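Local coordinates for protein gamma-glutamyltransferase 1 Threonine peptidase. MEROPS family T03 (Pseudomonas nitroreducens, PDB 7D9E) that transfers the gamma-glutamyl group of glutathione and related compounds to amino acids or peptides, or to water, as an N-terminal-nucleophile enzyme, at residues G93-F98 against R123-L128. Numbering follows the deposited sequence.
Sequences GGSRIF and RVHHQL. With DON (6-diazenyl-5-oxo-L-norleucine), chain D.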
ATOM      1  N   GLY B  93      -4.024   3.265  -2.628  1.00 17.14           N
ATOM      2  CA  GLY B  93      -4.849   3.308  -3.815  1.00 18.53           C
ATOM      3  C   GLY B  93      -5.187   1.958  -4.422  1.00 19.38           C
ATOM      4  O   GLY B  93      -5.591   1.912  -5.590  1.00 20.15           O
ATOM      5  N   GLY B  94      -5.004   0.875  -3.670  1.00 22.80           N
ATOM      6  CA  GLY B  94      -5.324  -0.455  -4.173  1.00 28.34           C
ATOM      7  C   GLY B  94      -4.617  -0.748  -5.476  1.00 19.68           C
ATOM      8  O   GLY B  94      -3.398  -0.583  -5.602  1.00 21.07           O
ATOM      9  N   SER B  95      -5.387  -1.186  -6.493  1.00 21.17           N
ATOM     10  CA  SER B  95      -4.743  -1.577  -7.734  1.00 20.55           C
ATOM     11  C   SER B  95      -4.171  -0.391  -8.510  1.00 21.19           C
ATOM     12  O   SER B  95      -3.501  -0.611  -9.530  1.00 21.57           O
ATOM     13  CB  SER B  95      -5.722  -2.330  -8.634  1.00 21.93           C
ATOM     14  OG  SER B  95      -6.841  -1.513  -8.955  1.00 24.37           O
ATOM     15  N   ARG B  96      -4.372   0.849  -8.048  1.00 17.12           N
ATOM     16  CA  ARG B  96      -3.775   2.013  -8.678  1.00 15.72           C
ATOM     17  C   ARG B  96      -2.400   2.356  -8.111  1.00 14.41           C
ATOM     18  O   ARG B  96      -1.771   3.300  -8.566  1.00 15.15           O
ATOM     19  CB  ARG B  96      -4.645   3.252  -8.467  1.00 16.65           C
ATOM     20  CG  ARG B  96      -6.060   3.273  -9.092  1.00 17.43           C
ATOM     21  CD  ARG B  96      -6.918   2.064  -8.903  1.00 20.86           C
ATOM     22  NE  ARG B  96      -8.281   2.400  -9.329  1.00 20.96           N
ATOM     23  CZ  ARG B  96      -9.308   1.575  -9.366  1.00 24.30           C
ATOM     24  NH1 ARG B  96      -9.186   0.287  -9.043  1.00 25.01           N
ATOM     25  NH2 ARG B  96     -10.480   2.040  -9.775  1.00 24.17           N
ATOM     26  N   ILE B  97      -1.924   1.628  -7.114  1.00 15.32           N
ATOM     27  CA  ILE B  97      -0.725   2.063  -6.400  1.00 14.97           C
ATOM     28  C   ILE B  97       0.476   2.107  -7.326  1.00 13.90           C
ATOM     29  O   ILE B  97       1.215   3.094  -7.346  1.00 14.48           O
ATOM     30  CB  ILE B  97      -0.463   1.149  -5.189  1.00 15.74           C
ATOM     31  CG1 ILE B  97      -1.461   1.435  -4.071  1.00 15.55           C
ATOM     32  CG2 ILE B  97       1.006   1.328  -4.710  1.00 16.57           C
ATOM     33  CD1 ILE B  97      -1.420   0.452  -2.931  1.00 17.38           C
ATOM     34  N   PHE B  98       0.743   1.003  -8.034  1.00 15.31           N
ATOM     35  CA  PHE B  98       1.966   0.963  -8.827  1.00 13.94           C
ATOM     36  C   PHE B  98       1.824   1.777 -10.102  1.00 14.86           C
ATOM     37  O   PHE B  98       2.828   2.300 -10.600  1.00 16.86           O
ATOM     38  CB  PHE B  98       2.451  -0.463  -9.041  1.00 16.73           C
ATOM     39  CG  PHE B  98       1.430  -1.412  -9.576  1.00 16.90           C
ATOM     40  CD1 PHE B  98       1.123  -1.418 -10.922  1.00 18.28           C
ATOM     41  CD2 PHE B  98       0.822  -2.332  -8.729  1.00 17.00           C
ATOM     42  CE1 PHE B  98       0.187  -2.309 -11.426  1.00 20.71           C
ATOM     43  CE2 PHE B  98      -0.101  -3.252  -9.227  1.00 19.98           C
ATOM     44  CZ  PHE B  98      -0.411  -3.231 -10.583  1.00 20.27           C
ATOM     45  N   ARG B 123      -3.310  12.147 -12.273  1.00 15.89           N
ATOM     46  CA  ARG B 123      -2.996  10.746 -12.511  1.00 14.61           C
ATOM     47  C   ARG B 123      -4.264  10.035 -12.948  1.00 14.84           C
ATOM     48  O   ARG B 123      -5.370  10.382 -12.514  1.00 17.49           O
ATOM     49  CB  ARG B 123      -2.420  10.043 -11.273  1.00 16.31           C
ATOM     50  CG  ARG B 123      -1.058  10.594 -10.885  1.00 16.12           C
ATOM     51  CD  ARG B 123      -0.382   9.777  -9.833  1.00 14.22           C
ATOM     52  NE  ARG B 123      -1.058   9.771  -8.545  1.00 14.65           N
ATOM     53  CZ  ARG B 123      -0.814  10.617  -7.546  1.00 15.39           C
ATOM     54  NH1 ARG B 123       0.069  11.598  -7.700  1.00 16.90           N
ATOM     55  NH2 ARG B 123      -1.475  10.509  -6.414  1.00 16.28           N
ATOM     56  N   VAL B 124      -4.103   9.044 -13.830  1.00 15.82           N
ATOM     57  CA  VAL B 124      -5.226   8.234 -14.301  1.00 15.67           C
ATOM     58  C   VAL B 124      -4.798   6.776 -14.259  1.00 15.14           C
ATOM     59  O   VAL B 124      -3.629   6.461 -14.044  1.00 17.60           O
ATOM     60  CB  VAL B 124      -5.708   8.634 -15.717  1.00 17.59           C
ATOM     61  CG1 VAL B 124      -6.189  10.089 -15.709  1.00 20.49           C
ATOM     62  CG2 VAL B 124      -4.633   8.394 -16.735  1.00 19.43           C
ATOM     63  N   HIS B 125      -5.745   5.874 -14.515  1.00 15.73           N
ATOM     64  CA  HIS B 125      -5.459   4.458 -14.337  1.00 17.64           C
ATOM     65  C   HIS B 125      -6.264   3.602 -15.303  1.00 18.22           C
ATOM     66  O   HIS B 125      -7.462   3.829 -15.501  1.00 19.10           O
ATOM     67  CB  HIS B 125      -5.819   4.072 -12.899  1.00 16.46           C
ATOM     68  CG  HIS B 125      -5.651   2.624 -12.589  1.00 15.91           C
ATOM     69  ND1 HIS B 125      -4.411   2.034 -12.440  1.00 17.41           N
ATOM     70  CD2 HIS B 125      -6.565   1.642 -12.416  1.00 17.24           C
ATOM     71  CE1 HIS B 125      -4.576   0.749 -12.162  1.00 17.13           C
ATOM     72  NE2 HIS B 125      -5.872   0.485 -12.149  1.00 18.92           N
ATOM     73  N   HIS B 126      -5.601   2.599 -15.876  1.00 17.33           N
ATOM     74  CA  HIS B 126      -6.237   1.565 -16.666  1.00 18.84           C
ATOM     75  C   HIS B 126      -5.689   0.220 -16.209  1.00 19.33           C
ATOM     76  O   HIS B 126      -4.532   0.123 -15.803  1.00 19.56           O
ATOM     77  CB  HIS B 126      -5.943   1.769 -18.161  1.00 18.38           C
ATOM     78  CG  HIS B 126      -6.506   0.696 -19.030  1.00 20.89           C
ATOM     79  ND1 HIS B 126      -7.865   0.484 -19.156  1.00 21.97           N
ATOM     80  CD2 HIS B 126      -5.903  -0.229 -19.809  1.00 21.90           C
ATOM     81  CE1 HIS B 126      -8.069  -0.541 -19.969  1.00 23.73           C
ATOM     82  NE2 HIS B 126      -6.894  -0.987 -20.382  1.00 22.94           N
ATOM     83  N   GLN B 127      -6.534  -0.831 -16.261  1.00 19.88           N
ATOM     84  CA  GLN B 127      -6.111  -2.129 -15.733  1.00 19.37           C
ATOM     85  C   GLN B 127      -6.702  -3.303 -16.504  1.00 21.75           C
ATOM     86  O   GLN B 127      -6.946  -4.369 -15.923  1.00 22.26           O
ATOM     87  CB  GLN B 127      -6.422  -2.215 -14.238  1.00 21.22           C
ATOM     88  CG  GLN B 127      -7.889  -1.970 -13.901  1.00 21.42           C
ATOM     89  CD  GLN B 127      -8.185  -2.189 -12.432  1.00 20.65           C
ATOM     90  OE1 GLN B 127      -7.409  -1.781 -11.560  1.00 19.45           O
ATOM     91  NE2 GLN B 127      -9.307  -2.832 -12.148  1.00 23.77           N
ATOM     92  N   LEU B 128      -6.868  -3.144 -17.822  1.00 22.68           N
ATOM     93  CA  LEU B 128      -7.293  -4.200 -18.744  1.00 23.85           C
ATOM     94  C   LEU B 128      -8.769  -4.539 -18.574  1.00 28.25           C
ATOM     95  O   LEU B 128      -9.532  -4.527 -19.550  1.00 27.63           O
ATOM     96  CB  LEU B 128      -6.420  -5.458 -18.643  1.00 22.74           C
ATOM     97  CG  LEU B 128      -6.736  -6.553 -19.656  1.00 26.87           C
ATOM     98  CD1 LEU B 128      -6.535  -6.032 -21.078  1.00 28.93           C
ATOM     99  CD2 LEU B 128      -5.860  -7.776 -19.421  1.00 24.98           C
TER
HETATM  100  O   DON D 701      -2.747  -4.728  -0.532  1.00 17.87           O
HETATM  101  C   DON D 701      -3.447  -4.109  -1.499  1.00 21.56           C
HETATM  102  OXT DON D 701      -2.972  -4.038  -2.629  1.00 21.60           O
HETATM  103  CA  DON D 701      -4.713  -3.470  -0.960  1.00 25.06           C
HETATM  104  N   DON D 701      -5.318  -4.280   0.074  1.00 20.83           N
HETATM  105  CB  DON D 701      -4.235  -2.049  -0.591  1.00 24.65           C
HETATM  106  C1E DON D 701      -5.285  -1.273   0.144  1.00 31.15           C
HETATM  107  C1D DON D 701      -4.834   0.163   0.209  1.00 41.76           C
HETATM  108  O1J DON D 701      -3.741   0.534  -0.248  1.00 54.71           O
HETATM  109  O   HOH W   1      -2.656   5.558 -10.947  1.00 16.50           O
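Arg96 lies across the imidazole of His125, its side chain crossing that of the histidine at about a right angle. CB of Arg96 only brushes the ring, 4.2 Å from ND1 of His125. CG of Arg96 sits over the face in a CH-pi contact, 3.8 Å from the centroid of the His125 ring and close to the ring normal. A bend at chi2 (47°) then carries the chain toward the CD2 side: CD of Arg96 approaches CD2 of His125 at 3.6 Å. NE of Arg96 lies beyond the rim, with CD2 of His125 over one face of the guanidinium, and donates to Gln160 OE1. The guanidinium and ring planes are 12° apart, and Tyr135 adds a cation-pi contact to Arg96. At the tip, NH1 of Arg96 donates to OG of Ser95 (3.0 Å), folding back on its own segment. This is the loop leading into helix 97-109 of the Ntn-hydrolase fold; its Gly93 and Gly94 line the pocket that holds the DON ligand, whereas Ser95 and Arg96 meet the short, weakly bonded strand 125-126 and Gln127 just after it. ND1 of His125 is hydrogen-bonded to Thr99 OG1, and NE2 of His125 donates to OE1 of Gln127 at 2.8 Å, nearly straight and in the ring plane, which engages both ring nitrogens. OG of Ser95 donates a second hydrogen bond to OE1 of Gln127, 2.7 Å long and in the carbonyl plane.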